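Local coordinates for protein quinone oxidoreductase (Coxiella burnetii, PDB 3TQH) that probably reduces quinones using NADPH, as expected for a quinone oxidoreductase of the medium-chain dehydrogenase/reductase type, and binds NADPH, at residues Met96-Phe101 with Lys268-Glu273; Thr140-Leu145 with Leu275-Lys280; Asn146-Lys151 with Ala218-Val223; Gln230-Leu235 with Ile253-Gln258. One frame throughout, in Å; residues are numbered along the deposited sequence.

Contact 1 (Met96-Phe101 with Lys268-Glu273); sequences MGIAGF and KQFNIE. With NDP (NADPH dihydro-nicotinamide-adenine-dinucleotide phosphate), chain B.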
# COMPACT_ATOMS: atom_id res chain seq x y z
N MSE A 96 -9.66 -12.16 1.19
CA MSE A 96 -8.58 -11.21 1.01
C MSE A 96 -8.91 -9.95 1.80
O MSE A 96 -10.07 -9.56 1.91
CB MSE A 96 -8.40 -10.86 -0.47
CG MSE A 96 -9.72 -10.56 -1.18
SE MSE A 96 -9.51 -9.98 -3.03
CE MSE A 96 -8.22 -8.52 -2.75
N GLY A 97 -7.89 -9.32 2.38
CA GLY A 97 -8.11 -8.12 3.14
C GLY A 97 -6.94 -7.69 3.99
O GLY A 97 -5.78 -7.96 3.67
N ILE A 98 -7.28 -7.01 5.09
CA ILE A 98 -6.32 -6.40 6.00
C ILE A 98 -6.53 -7.00 7.37
O ILE A 98 -7.67 -7.16 7.81
CB ILE A 98 -6.53 -4.86 6.12
CG1 ILE A 98 -6.56 -4.19 4.75
CG2 ILE A 98 -5.43 -4.23 6.97
CD1 ILE A 98 -5.29 -4.33 3.99
N ALA A 99 -5.45 -7.32 8.07
CA ALA A 99 -5.55 -7.87 9.41
C ALA A 99 -4.65 -7.11 10.39
O ALA A 99 -3.51 -6.77 10.07
CB ALA A 99 -5.20 -9.36 9.41
N GLY A 100 -5.18 -6.83 11.57
CA GLY A 100 -4.41 -6.22 12.65
C GLY A 100 -4.03 -4.77 12.43
O GLY A 100 -3.11 -4.28 13.08
N PHE A 101 -4.74 -4.08 11.55
CA PHE A 101 -4.39 -2.71 11.22
C PHE A 101 -5.03 -1.75 12.21
O PHE A 101 -6.23 -1.85 12.45
CB PHE A 101 -4.81 -2.33 9.80
CG PHE A 101 -4.44 -0.92 9.41
CD1 PHE A 101 -3.17 -0.62 8.96
CD2 PHE A 101 -5.38 0.11 9.51
CE1 PHE A 101 -2.82 0.69 8.60
CE2 PHE A 101 -5.05 1.41 9.16
CZ PHE A 101 -3.77 1.70 8.70
N LYS A 268 -5.32 5.55 4.80
CA LYS A 268 -6.02 4.46 4.13
C LYS A 268 -7.05 3.83 5.07
O LYS A 268 -6.71 3.42 6.18
CB LYS A 268 -5.03 3.40 3.66
CG LYS A 268 -5.68 2.11 3.11
CD LYS A 268 -4.88 0.87 3.49
CE LYS A 268 -5.01 0.51 4.97
NZ LYS A 268 -3.80 -0.24 5.46
N GLN A 269 -8.29 3.76 4.61
CA GLN A 269 -9.36 3.07 5.33
C GLN A 269 -9.79 1.84 4.55
O GLN A 269 -9.76 1.83 3.31
CB GLN A 269 -10.56 4.00 5.51
CG GLN A 269 -10.30 5.23 6.36
CD GLN A 269 -11.53 6.12 6.45
OE1 GLN A 269 -12.63 5.66 6.75
NE2 GLN A 269 -11.35 7.41 6.18
N PHE A 270 -10.21 0.79 5.26
CA PHE A 270 -10.77 -0.38 4.60
C PHE A 270 -12.17 -0.07 4.08
O PHE A 270 -13.04 0.37 4.83
CB PHE A 270 -10.82 -1.60 5.51
CG PHE A 270 -11.06 -2.88 4.77
CD1 PHE A 270 -10.01 -3.53 4.13
CD2 PHE A 270 -12.34 -3.41 4.66
CE1 PHE A 270 -10.21 -4.70 3.42
CE2 PHE A 270 -12.56 -4.59 3.95
CZ PHE A 270 -11.49 -5.23 3.32
N ASN A 271 -12.38 -0.29 2.78
CA ASN A 271 -13.69 -0.11 2.17
C ASN A 271 -14.09 -1.33 1.33
O ASN A 271 -13.50 -1.60 0.29
CB ASN A 271 -13.73 1.16 1.31
CG ASN A 271 -15.15 1.50 0.84
OD1 ASN A 271 -15.73 0.79 0.01
ND2 ASN A 271 -15.71 2.58 1.38
N ILE A 272 -15.11 -2.04 1.80
CA ILE A 272 -15.58 -3.26 1.16
C ILE A 272 -15.96 -3.04 -0.31
O ILE A 272 -15.56 -3.81 -1.18
CB ILE A 272 -16.78 -3.85 1.94
CG1 ILE A 272 -16.31 -4.37 3.30
CG2 ILE A 272 -17.44 -4.98 1.15
CD1 ILE A 272 -17.42 -4.84 4.21
N GLU A 273 -16.70 -1.96 -0.58
CA GLU A 273 -17.18 -1.66 -1.93
C GLU A 273 -16.04 -1.31 -2.89
O GLU A 273 -16.05 -1.74 -4.05
CB GLU A 273 -18.21 -0.52 -1.89
CG GLU A 273 -19.59 -0.91 -1.31
CD GLU A 273 -19.61 -1.10 0.22
OE1 GLU A 273 -18.70 -0.59 0.92
OE2 GLU A 273 -20.55 -1.77 0.71
PA NDP B . 7.18 1.96 -2.72
O1A NDP B . 8.34 1.50 -1.93
O2A NDP B . 6.50 0.83 -3.39
O5B NDP B . 7.65 3.02 -3.83
C5B NDP B . 8.86 2.80 -4.52
C4B NDP B . 8.95 3.75 -5.71
O4B NDP B . 9.32 5.03 -5.26
C3B NDP B . 10.00 3.35 -6.75
O3B NDP B . 9.35 2.87 -7.91
C2B NDP B . 10.80 4.61 -7.02
O2B NDP B . 10.90 4.92 -8.39
C1B NDP B . 10.00 5.69 -6.30
N9A NDP B . 10.81 6.78 -5.73
C8A NDP B . 11.75 6.68 -4.74
N7A NDP B . 12.24 7.91 -4.49
C5A NDP B . 11.63 8.79 -5.31
C6A NDP B . 11.76 10.17 -5.46
N6A NDP B . 12.63 10.82 -4.71
N1A NDP B . 11.00 10.83 -6.40
C2A NDP B . 10.10 10.12 -7.17
N3A NDP B . 9.95 8.75 -7.02
C4A NDP B . 10.72 8.10 -6.10
O3 NDP B . 6.16 2.79 -1.79
PN NDP B . 4.54 2.74 -1.84
O1N NDP B . 4.08 1.46 -1.26
O2N NDP B . 4.02 3.15 -3.15
O5D NDP B . 4.22 3.90 -0.78
C5D NDP B . 4.73 5.21 -0.92
C4D NDP B . 4.61 5.96 0.40
O4D NDP B . 3.26 6.06 0.78
C3D NDP B . 5.34 5.23 1.52
O3D NDP B . 6.09 6.16 2.27
C2D NDP B . 4.24 4.60 2.34
O2D NDP B . 4.59 4.45 3.70
C1D NDP B . 3.08 5.57 2.10
N1N NDP B . 1.72 4.99 2.25
C2N NDP B . 0.83 5.66 3.05
C3N NDP B . -0.45 5.17 3.30
C7N NDP B . -1.42 5.91 4.18
O7N NDP B . -2.69 5.35 4.40
N7N NDP B . -1.05 7.07 4.73
C4N NDP B . -0.84 3.87 2.67
C5N NDP B . 0.17 3.19 1.80
C6N NDP B . 1.41 3.80 1.63
P2B NDP B . 12.30 4.76 -9.18
O1X NDP B . 12.02 4.87 -10.66
O2X NDP B . 12.91 3.41 -8.89
O3X NDP B . 13.28 5.84 -8.79
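Lys268 lays its ammonium group over one face of the Phe101 ring, a cation-pi contact with NZ 3.7 Å from the ring centroid and 22° off the ring normal. NZ is displaced toward the rim, nearest to CE1 of Phe101 at 3.4 Å, while the carbon before it, CE of Lys268, stands over the same face in a CH-pi contact. Bends at chi2 and chi3 steer the lysine chain so that CE and NZ come over the phenyl ring. Beside this pair, Ile98 and Phe270 lie alongside with their chains running opposite ways, CG1 of Ile98 coming obliquely to within 3.6 Å of CD1 of Phe270. The same ring also approaches the backbone of Gly97, with CE1 of Phe270 4.0 Å from CA of Gly97. In medium-chain dehydrogenase/reductase terms, strand 94-98 belongs to the GroES-like part, and the loop through Lys268 follows the last strand of the Rossmann sheet, where NADPH binds. The backbone N of Lys268 donates a nearly straight hydrogen bond of 2.7 Å (164°) to O7N, the carboxamide oxygen of the nicotinamide. Farther out, Tyr73 meets the Phe101 ring edge-to-face, and Thr136 offers NZ of Lys268 a weak hydrogen bond. Asn271, at the N-cap of helix 272-283, accepts from the backbone N of Glu274 through OD1.

Contact 2 (Thr140-Leu145 with Leu275-Lys280); sequences TALQAL and LHYLGK. With NDP (NADPH dihydro-nicotinamide-adenine-dinucleotide phosphate), chain B.
One methyl group, CD2 of Leu142, makes every close approach between helices 135-147 and 272-283 over these turns. It lies 4.1 Å from CD2 of Leu278 and meets the Tyr277 ring obliquely, 4.3 Å from CD2 of that residue. The two leucines overlap side by side, pointing opposite ways. Leu142 gets there with CG anti to its own N (chi1 -170°), whereas CG of Leu278 sits beside its backbone N (chi1 -67°). The backbones stay well apart: the CA atoms of Leu142 and Leu278 are 8.7 Å from each other. In this Rossmann-type enzyme, helix 135-147 also serves the coenzyme. Thr140, whose CB is directed away from helix 272-283, places OG1 3.2 Å from C4N, the hydride-carrying carbon of the nicotinamide, and that hydroxyl is hydrogen-bonded to O of Thr136. Leu172 of helix 164-175 touches Leu278 and Leu145, widening the apolar layer. Polar fastening comes from Gln143, whose NE2 is hydrogen-bonded to Gln269 O and to Glu274 OE1. The attraction between Leu142 and its two partners is thus apolar and essentially without direction, while Gln143 supplies directional bonds from helix 135-147 to helix 272-283 and to the loop before it.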
# COMPACT_ATOMS: atom_id res chain seq x y z
N THR A 140 -5.23 2.73 -1.24
CA THR A 140 -4.56 4.01 -1.09
C THR A 140 -4.59 4.80 -2.40
O THR A 140 -4.97 5.97 -2.42
CB THR A 140 -3.11 3.85 -0.62
OG1 THR A 140 -3.08 3.04 0.56
CG2 THR A 140 -2.51 5.20 -0.30
N ALA A 141 -4.21 4.15 -3.49
CA ALA A 141 -4.25 4.78 -4.81
C ALA A 141 -5.63 5.39 -5.06
O ALA A 141 -5.73 6.57 -5.39
CB ALA A 141 -3.90 3.77 -5.89
N LEU A 142 -6.68 4.60 -4.86
CA LEU A 142 -8.04 5.04 -5.16
C LEU A 142 -8.49 6.20 -4.28
O LEU A 142 -9.02 7.20 -4.76
CB LEU A 142 -9.01 3.87 -5.01
CG LEU A 142 -10.44 4.05 -5.52
CD1 LEU A 142 -10.47 4.52 -6.99
CD2 LEU A 142 -11.22 2.74 -5.35
N GLN A 143 -8.29 6.05 -2.97
CA GLN A 143 -8.72 7.06 -2.01
C GLN A 143 -7.94 8.37 -2.13
O GLN A 143 -8.47 9.43 -1.82
CB GLN A 143 -8.66 6.49 -0.60
CG GLN A 143 -9.70 5.39 -0.37
CD GLN A 143 -9.48 4.61 0.92
OE1 GLN A 143 -8.67 4.99 1.76
NE2 GLN A 143 -10.21 3.52 1.07
N ALA A 144 -6.70 8.29 -2.60
CA ALA A 144 -5.91 9.49 -2.88
C ALA A 144 -6.50 10.23 -4.08
O ALA A 144 -6.70 11.45 -4.03
CB ALA A 144 -4.46 9.14 -3.13
N LEU A 145 -6.79 9.49 -5.15
CA LEU A 145 -7.40 10.09 -6.33
C LEU A 145 -8.77 10.69 -6.01
O LEU A 145 -9.10 11.77 -6.53
CB LEU A 145 -7.50 9.06 -7.48
CG LEU A 145 -6.15 8.71 -8.12
CD1 LEU A 145 -6.27 7.54 -9.10
CD2 LEU A 145 -5.54 9.93 -8.84
N LEU A 275 -12.72 -2.19 -2.55
CA LEU A 275 -11.87 -3.36 -2.75
C LEU A 275 -12.53 -4.39 -3.67
O LEU A 275 -11.86 -4.99 -4.50
CB LEU A 275 -11.49 -3.98 -1.40
CG LEU A 275 -10.40 -5.06 -1.43
CD1 LEU A 275 -9.12 -4.56 -2.07
CD2 LEU A 275 -10.14 -5.58 -0.03
N HIS A 276 -13.84 -4.59 -3.51
CA HIS A 276 -14.65 -5.36 -4.47
C HIS A 276 -14.41 -4.84 -5.89
O HIS A 276 -14.18 -5.61 -6.83
CB HIS A 276 -16.15 -5.21 -4.17
CG HIS A 276 -16.72 -6.28 -3.28
ND1 HIS A 276 -16.61 -7.62 -3.56
CD2 HIS A 276 -17.48 -6.19 -2.16
CE1 HIS A 276 -17.23 -8.32 -2.62
NE2 HIS A 276 -17.77 -7.47 -1.76
N TYR A 277 -14.47 -3.51 -6.02
CA TYR A 277 -14.30 -2.82 -7.30
C TYR A 277 -12.89 -3.03 -7.86
O TYR A 277 -12.74 -3.44 -9.01
CB TYR A 277 -14.61 -1.33 -7.13
CG TYR A 277 -14.29 -0.48 -8.34
CD1 TYR A 277 -15.10 -0.52 -9.47
CD2 TYR A 277 -13.20 0.38 -8.34
CE1 TYR A 277 -14.82 0.26 -10.58
CE2 TYR A 277 -12.91 1.17 -9.45
CZ TYR A 277 -13.73 1.10 -10.56
OH TYR A 277 -13.44 1.87 -11.66
N LEU A 278 -11.88 -2.78 -7.04
CA LEU A 278 -10.49 -2.95 -7.46
C LEU A 278 -10.19 -4.40 -7.86
O LEU A 278 -9.51 -4.64 -8.86
CB LEU A 278 -9.53 -2.51 -6.35
CG LEU A 278 -9.53 -1.01 -6.03
CD1 LEU A 278 -8.63 -0.73 -4.84
CD2 LEU A 278 -9.10 -0.20 -7.24
N GLY A 279 -10.70 -5.35 -7.09
CA GLY A 279 -10.50 -6.76 -7.38
C GLY A 279 -11.17 -7.20 -8.67
O GLY A 279 -10.63 -8.05 -9.39
N LYS A 280 -12.33 -6.64 -8.96
CA LYS A 280 -13.04 -6.94 -10.21
C LYS A 280 -12.22 -6.49 -11.42
O LYS A 280 -12.04 -7.25 -12.38
CB LYS A 280 -14.42 -6.27 -10.22
CG LYS A 280 -15.39 -6.89 -11.20
CD LYS A 280 -16.79 -6.30 -11.05
CE LYS A 280 -17.80 -7.03 -11.91
NZ LYS A 280 -19.11 -6.34 -11.92
PA NDP B . 7.18 1.96 -2.72
O1A NDP B . 8.34 1.50 -1.93
O2A NDP B . 6.50 0.83 -3.39
O5B NDP B . 7.65 3.02 -3.83
C5B NDP B . 8.86 2.80 -4.52
C4B NDP B . 8.95 3.75 -5.71
O4B NDP B . 9.32 5.03 -5.26
C3B NDP B . 10.00 3.35 -6.75
O3B NDP B . 9.35 2.87 -7.91
C2B NDP B . 10.80 4.61 -7.02
O2B NDP B . 10.90 4.92 -8.39
C1B NDP B . 10.00 5.69 -6.30
N9A NDP B . 10.81 6.78 -5.73
C8A NDP B . 11.75 6.68 -4.74
N7A NDP B . 12.24 7.91 -4.49
C5A NDP B . 11.63 8.79 -5.31
C6A NDP B . 11.76 10.17 -5.46
N6A NDP B . 12.63 10.82 -4.71
N1A NDP B . 11.00 10.83 -6.40
C2A NDP B . 10.10 10.12 -7.17
N3A NDP B . 9.95 8.75 -7.02
C4A NDP B . 10.72 8.10 -6.10
O3 NDP B . 6.16 2.79 -1.79
PN NDP B . 4.54 2.74 -1.84
O1N NDP B . 4.08 1.46 -1.26
O2N NDP B . 4.02 3.15 -3.15
O5D NDP B . 4.22 3.90 -0.78
C5D NDP B . 4.73 5.21 -0.92
C4D NDP B . 4.61 5.96 0.40
O4D NDP B . 3.26 6.06 0.78
C3D NDP B . 5.34 5.23 1.52
O3D NDP B . 6.09 6.16 2.27
C2D NDP B . 4.24 4.60 2.34
O2D NDP B . 4.59 4.45 3.70
C1D NDP B . 3.08 5.57 2.10
N1N NDP B . 1.72 4.99 2.25
C2N NDP B . 0.83 5.66 3.05
C3N NDP B . -0.45 5.17 3.30
C7N NDP B . -1.42 5.91 4.18
O7N NDP B . -2.69 5.35 4.40
N7N NDP B . -1.05 7.07 4.73
C4N NDP B . -0.84 3.87 2.67
C5N NDP B . 0.17 3.19 1.80
C6N NDP B . 1.41 3.80 1.63
P2B NDP B . 12.30 4.76 -9.18
O1X NDP B . 12.02 4.87 -10.66
O2X NDP B . 12.91 3.41 -8.89
O3X NDP B . 13.28 5.84 -8.79

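Contact 3 (Asn146-Lys151 with Ala218-Val223); sequences NQAEVK and AVIDLV. With NDP (NADPH dihydro-nicotinamide-adenine-dinucleotide phosphate), chain B.
Asp221 OD1 accepts two backbone N-H groups, those of Val223 and Gly224, at the end of a central strand of the Rossmann-type parallel sheet. The Val223 bond, 3.1 Å from N to OD1, closes an Asx turn and meets the carboxylate from above, 52° out of its plane; the other oxygen, OD2, is hydrogen-bonded to Ser243 OG. The turn carries the chain to NADPH, where CG2 of Val223 lies 3.8 Å from N1A of the adenine. At the opposite end of 218-223, strand meets helix end. Ala148 and Ala218 touch methyl to methyl, CB to CB 3.7 Å, which lets their CA atoms approach to 6.1 Å. Glu149, with its positive phi (49°), forms a Schellman motif, and the chain swings round toward strand 155-158. Ile220 bears on the same alanine: CG1 beside the backbone N and a further turn at chi2 (-53°) together bring CD1 to 4.1 Å from CB of Ala148. Past the turn, CG2 of Val150 comes to 4.4 Å from CB of Ala218.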
# COMPACT_ATOMS: atom_id res chain seq x y z
N ASN A 146 -9.55 10.02 -5.16
CA ASN A 146 -10.86 10.53 -4.70
C ASN A 146 -10.74 11.78 -3.83
O ASN A 146 -11.51 12.72 -3.98
CB ASN A 146 -11.64 9.47 -3.92
CG ASN A 146 -12.21 8.36 -4.79
OD1 ASN A 146 -12.15 8.40 -6.03
ND2 ASN A 146 -12.77 7.34 -4.14
N GLN A 147 -9.78 11.79 -2.91
CA GLN A 147 -9.53 12.99 -2.09
C GLN A 147 -9.20 14.20 -2.98
O GLN A 147 -9.63 15.33 -2.70
CB GLN A 147 -8.40 12.72 -1.09
CG GLN A 147 -8.07 13.90 -0.18
CD GLN A 147 -9.19 14.23 0.79
OE1 GLN A 147 -9.99 15.16 0.56
NE2 GLN A 147 -9.27 13.48 1.89
N ALA A 148 -8.45 13.97 -4.06
CA ALA A 148 -8.12 15.01 -5.05
C ALA A 148 -9.27 15.35 -6.00
O ALA A 148 -9.13 16.28 -6.81
CB ALA A 148 -6.89 14.59 -5.85
N GLU A 149 -10.38 14.62 -5.92
CA GLU A 149 -11.54 14.86 -6.78
C GLU A 149 -11.15 14.98 -8.26
O GLU A 149 -11.55 15.90 -8.97
CB GLU A 149 -12.31 16.11 -6.32
CG GLU A 149 -12.86 16.01 -4.91
CD GLU A 149 -13.85 17.12 -4.60
OE1 GLU A 149 -13.90 18.12 -5.35
OE2 GLU A 149 -14.60 16.99 -3.60
N VAL A 150 -10.35 14.02 -8.71
CA VAL A 150 -9.91 13.95 -10.09
C VAL A 150 -11.08 13.69 -11.06
O VAL A 150 -11.86 12.75 -10.87
CB VAL A 150 -8.83 12.86 -10.22
CG1 VAL A 150 -8.74 12.34 -11.65
CG2 VAL A 150 -7.50 13.39 -9.74
N LYS A 151 -11.21 14.53 -12.08
CA LYS A 151 -12.22 14.38 -13.14
C LYS A 151 -11.52 14.29 -14.50
O LYS A 151 -10.33 14.59 -14.60
CB LYS A 151 -13.17 15.58 -13.17
CG LYS A 151 -14.10 15.72 -11.98
CD LYS A 151 -14.89 17.03 -12.08
CE LYS A 151 -16.06 17.10 -11.09
NZ LYS A 151 -17.10 18.13 -11.48
N ALA A 218 -3.92 18.29 -9.57
CA ALA A 218 -3.69 17.50 -8.37
C ALA A 218 -2.30 16.90 -8.37
O ALA A 218 -1.80 16.50 -9.41
CB ALA A 218 -4.74 16.41 -8.22
N VAL A 219 -1.69 16.86 -7.19
CA VAL A 219 -0.45 16.14 -6.98
C VAL A 219 -0.74 15.01 -6.02
O VAL A 219 -1.16 15.26 -4.89
CB VAL A 219 0.63 17.05 -6.36
CG1 VAL A 219 1.86 16.23 -5.95
CG2 VAL A 219 1.00 18.21 -7.32
N ILE A 220 -0.56 13.76 -6.46
CA ILE A 220 -0.58 12.62 -5.56
C ILE A 220 0.86 12.40 -5.11
O ILE A 220 1.65 11.76 -5.82
CB ILE A 220 -1.14 11.34 -6.21
CG1 ILE A 220 -2.49 11.62 -6.91
CG2 ILE A 220 -1.32 10.26 -5.16
CD1 ILE A 220 -3.53 12.30 -6.02
N ASP A 221 1.19 12.96 -3.96
CA ASP A 221 2.56 12.94 -3.46
C ASP A 221 2.80 11.67 -2.64
O ASP A 221 2.32 11.55 -1.51
CB ASP A 221 2.84 14.18 -2.61
CG ASP A 221 4.13 14.07 -1.83
OD1 ASP A 221 5.10 13.49 -2.37
OD2 ASP A 221 4.18 14.56 -0.68
N LEU A 222 3.52 10.73 -3.23
CA LEU A 222 3.82 9.46 -2.57
C LEU A 222 5.25 9.41 -2.03
O LEU A 222 5.70 8.35 -1.60
CB LEU A 222 3.56 8.31 -3.54
CG LEU A 222 2.10 8.19 -4.00
CD1 LEU A 222 1.99 7.31 -5.22
CD2 LEU A 222 1.22 7.66 -2.85
N VAL A 223 5.95 10.54 -2.03
CA VAL A 223 7.32 10.63 -1.47
C VAL A 223 7.35 11.47 -0.19
O VAL A 223 8.01 11.10 0.78
CB VAL A 223 8.33 11.21 -2.49
CG1 VAL A 223 9.73 11.30 -1.88
CG2 VAL A 223 8.33 10.38 -3.76
PA NDP B . 7.18 1.96 -2.72
O1A NDP B . 8.34 1.50 -1.93
O2A NDP B . 6.50 0.83 -3.39
O5B NDP B . 7.65 3.02 -3.83
C5B NDP B . 8.86 2.80 -4.52
C4B NDP B . 8.95 3.75 -5.71
O4B NDP B . 9.32 5.03 -5.26
C3B NDP B . 10.00 3.35 -6.75
O3B NDP B . 9.35 2.87 -7.91
C2B NDP B . 10.80 4.61 -7.02
O2B NDP B . 10.90 4.92 -8.39
C1B NDP B . 10.00 5.69 -6.30
N9A NDP B . 10.81 6.78 -5.73
C8A NDP B . 11.75 6.68 -4.74
N7A NDP B . 12.24 7.91 -4.49
C5A NDP B . 11.63 8.79 -5.31
C6A NDP B . 11.76 10.17 -5.46
N6A NDP B . 12.63 10.82 -4.71
N1A NDP B . 11.00 10.83 -6.40
C2A NDP B . 10.10 10.12 -7.17
N3A NDP B . 9.95 8.75 -7.02
C4A NDP B . 10.72 8.10 -6.10
O3 NDP B . 6.16 2.79 -1.79
PN NDP B . 4.54 2.74 -1.84
O1N NDP B . 4.08 1.46 -1.26
O2N NDP B . 4.02 3.15 -3.15
O5D NDP B . 4.22 3.90 -0.78
C5D NDP B . 4.73 5.21 -0.92
C4D NDP B . 4.61 5.96 0.40
O4D NDP B . 3.26 6.06 0.78
C3D NDP B . 5.34 5.23 1.52
O3D NDP B . 6.09 6.16 2.27
C2D NDP B . 4.24 4.60 2.34
O2D NDP B . 4.59 4.45 3.70
C1D NDP B . 3.08 5.57 2.10
N1N NDP B . 1.72 4.99 2.25
C2N NDP B . 0.83 5.66 3.05
C3N NDP B . -0.45 5.17 3.30
C7N NDP B . -1.42 5.91 4.18
O7N NDP B . -2.69 5.35 4.40
N7N NDP B . -1.05 7.07 4.73
C4N NDP B . -0.84 3.87 2.67
C5N NDP B . 0.17 3.19 1.80
C6N NDP B . 1.41 3.80 1.63
P2B NDP B . 12.30 4.76 -9.18
O1X NDP B . 12.02 4.87 -10.66
O2X NDP B . 12.91 3.41 -8.89
O3X NDP B . 13.28 5.84 -8.79

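Contact 4 (Gln230-Leu235 with Ile253-Gln258); sequences QSIDCL and IEVAKQ
Ile232 rests its CD1 methyl on one face of the flat peptide group joining Val255 to Ala256, almost directly above Ala256 N at 3.5 Å. No aromatic ring takes part. The two segments belong to successive beta-alpha-beta units of the Rossmann fold: helix 225-231 leads from strand 216-221 toward strand 239-243, helix 249-258 from there to strand 262-264, and the two pack as neighbours on the sheet. Ile232 lies near the C-terminal end of the first helical region. With CG1 beside its backbone N (chi1 -63°) and the chain then extended (chi2 163°), it drives CD1 against the second helix, where CB of Ala256 is 4.0 Å away. The small methyl of Ala256 allows the backbones to close in, the CA atoms of Ile232 and Ala256 being 6.2 Å apart. Ala263 of strand 262-264 touches Ala256, and Lys259 flanks Ile232. The remaining partner, Val255, has CG1 anti to its backbone N (chi1 174°), which sets that methyl 3.7 Å from Ile232 CD1.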
# COMPACT_ATOMS: atom_id res chain seq x y z
N GLN A 230 8.01 20.84 -2.57
CA GLN A 230 8.32 21.37 -3.90
C GLN A 230 7.10 21.30 -4.82
O GLN A 230 6.90 22.20 -5.63
CB GLN A 230 9.49 20.61 -4.53
CG GLN A 230 10.88 21.17 -4.21
CD GLN A 230 11.54 21.80 -5.43
OE1 GLN A 230 12.00 21.10 -6.33
NE2 GLN A 230 11.58 23.13 -5.46
N SER A 231 6.30 20.25 -4.68
CA SER A 231 5.16 20.00 -5.57
C SER A 231 4.09 21.07 -5.49
O SER A 231 3.35 21.28 -6.44
CB SER A 231 4.54 18.63 -5.27
OG SER A 231 5.49 17.59 -5.41
N ILE A 232 4.01 21.75 -4.35
CA ILE A 232 3.06 22.84 -4.15
C ILE A 232 3.20 23.94 -5.22
O ILE A 232 2.20 24.51 -5.66
CB ILE A 232 3.23 23.45 -2.74
CG1 ILE A 232 2.92 22.40 -1.66
CG2 ILE A 232 2.32 24.66 -2.56
CD1 ILE A 232 3.43 22.76 -0.29
N ASP A 233 4.43 24.21 -5.66
CA ASP A 233 4.70 25.26 -6.66
C ASP A 233 4.09 25.00 -8.05
O ASP A 233 3.98 25.93 -8.85
CB ASP A 233 6.22 25.46 -6.83
CG ASP A 233 6.88 26.07 -5.60
OD1 ASP A 233 6.23 26.86 -4.88
OD2 ASP A 233 8.08 25.75 -5.36
N CYS A 234 3.72 23.76 -8.36
CA CYS A 234 3.17 23.44 -9.68
C CYS A 234 1.64 23.38 -9.70
O CYS A 234 1.04 23.22 -10.76
CB CYS A 234 3.79 22.15 -10.23
SG CYS A 234 3.19 20.60 -9.52
N LEU A 235 1.00 23.53 -8.54
CA LEU A 235 -0.46 23.52 -8.45
C LEU A 235 -1.09 24.76 -9.05
O LEU A 235 -0.58 25.87 -8.88
CB LEU A 235 -0.91 23.43 -6.99
CG LEU A 235 -0.63 22.16 -6.20
CD1 LEU A 235 -1.11 22.37 -4.78
CD2 LEU A 235 -1.33 20.97 -6.84
N ILE A 253 1.08 20.18 4.47
CA ILE A 253 -0.19 20.90 4.52
C ILE A 253 0.01 22.34 4.97
O ILE A 253 -0.61 23.26 4.44
CB ILE A 253 -1.20 20.20 5.46
CG1 ILE A 253 -1.64 18.85 4.88
CG2 ILE A 253 -2.42 21.07 5.71
CD1 ILE A 253 -2.24 17.93 5.92
N GLU A 254 0.89 22.54 5.96
CA GLU A 254 1.19 23.88 6.46
C GLU A 254 1.83 24.76 5.38
O GLU A 254 1.40 25.89 5.18
CB GLU A 254 2.07 23.81 7.72
CG GLU A 254 2.54 25.16 8.27
CD GLU A 254 1.41 26.13 8.62
OE1 GLU A 254 0.24 25.69 8.69
OE2 GLU A 254 1.70 27.33 8.83
N VAL A 255 2.83 24.24 4.67
CA VAL A 255 3.47 25.02 3.61
C VAL A 255 2.47 25.32 2.49
O VAL A 255 2.48 26.41 1.93
CB VAL A 255 4.74 24.34 3.03
CG1 VAL A 255 5.28 25.13 1.84
CG2 VAL A 255 5.81 24.24 4.11
N ALA A 256 1.60 24.36 2.18
CA ALA A 256 0.54 24.58 1.20
C ALA A 256 -0.37 25.74 1.64
O ALA A 256 -0.64 26.65 0.86
CB ALA A 256 -0.27 23.31 1.00
N LYS A 257 -0.81 25.70 2.90
CA LYS A 257 -1.64 26.76 3.46
C LYS A 257 -0.97 28.12 3.30
O LYS A 257 -1.62 29.11 2.97
CB LYS A 257 -1.94 26.49 4.95
CG LYS A 257 -2.74 27.59 5.67
CD LYS A 257 -2.38 27.64 7.16
CE LYS A 257 -3.16 28.72 7.89
NZ LYS A 257 -3.06 28.59 9.39
N GLN A 258 0.34 28.18 3.53
CA GLN A 258 1.10 29.43 3.41
C GLN A 258 1.20 29.89 1.96
O GLN A 258 1.23 31.09 1.69
CB GLN A 258 2.50 29.28 4.03
CG GLN A 258 2.49 29.17 5.55
CD GLN A 258 3.84 28.78 6.14
OE1 GLN A 258 4.55 27.93 5.60
NE2 GLN A 258 4.20 29.40 7.26

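From the N terminus, strand 94-98 opens contact 1, and helix 135-147 then opens contact 2 and, at its end, contact 3. Contact 3 is the first to close, when strand 216-221 arrives; contact 4 follows in series, and the two touch through Val219. Both are nested inside the longer loops of contacts 1 and 2. Residues 268-273 then close contact 1 and residues 275-280 contact 2, so these two cross, sharing helix 272-283. Contact 3 binds a helix end to the Rossmann sheet and contact 4 two of its flanking helices together, whereas contacts 1 and 2 join the GroES-like part and helix 135-147 to residues 268-283, with Lys268 and Thr140 reaching the nicotinamide.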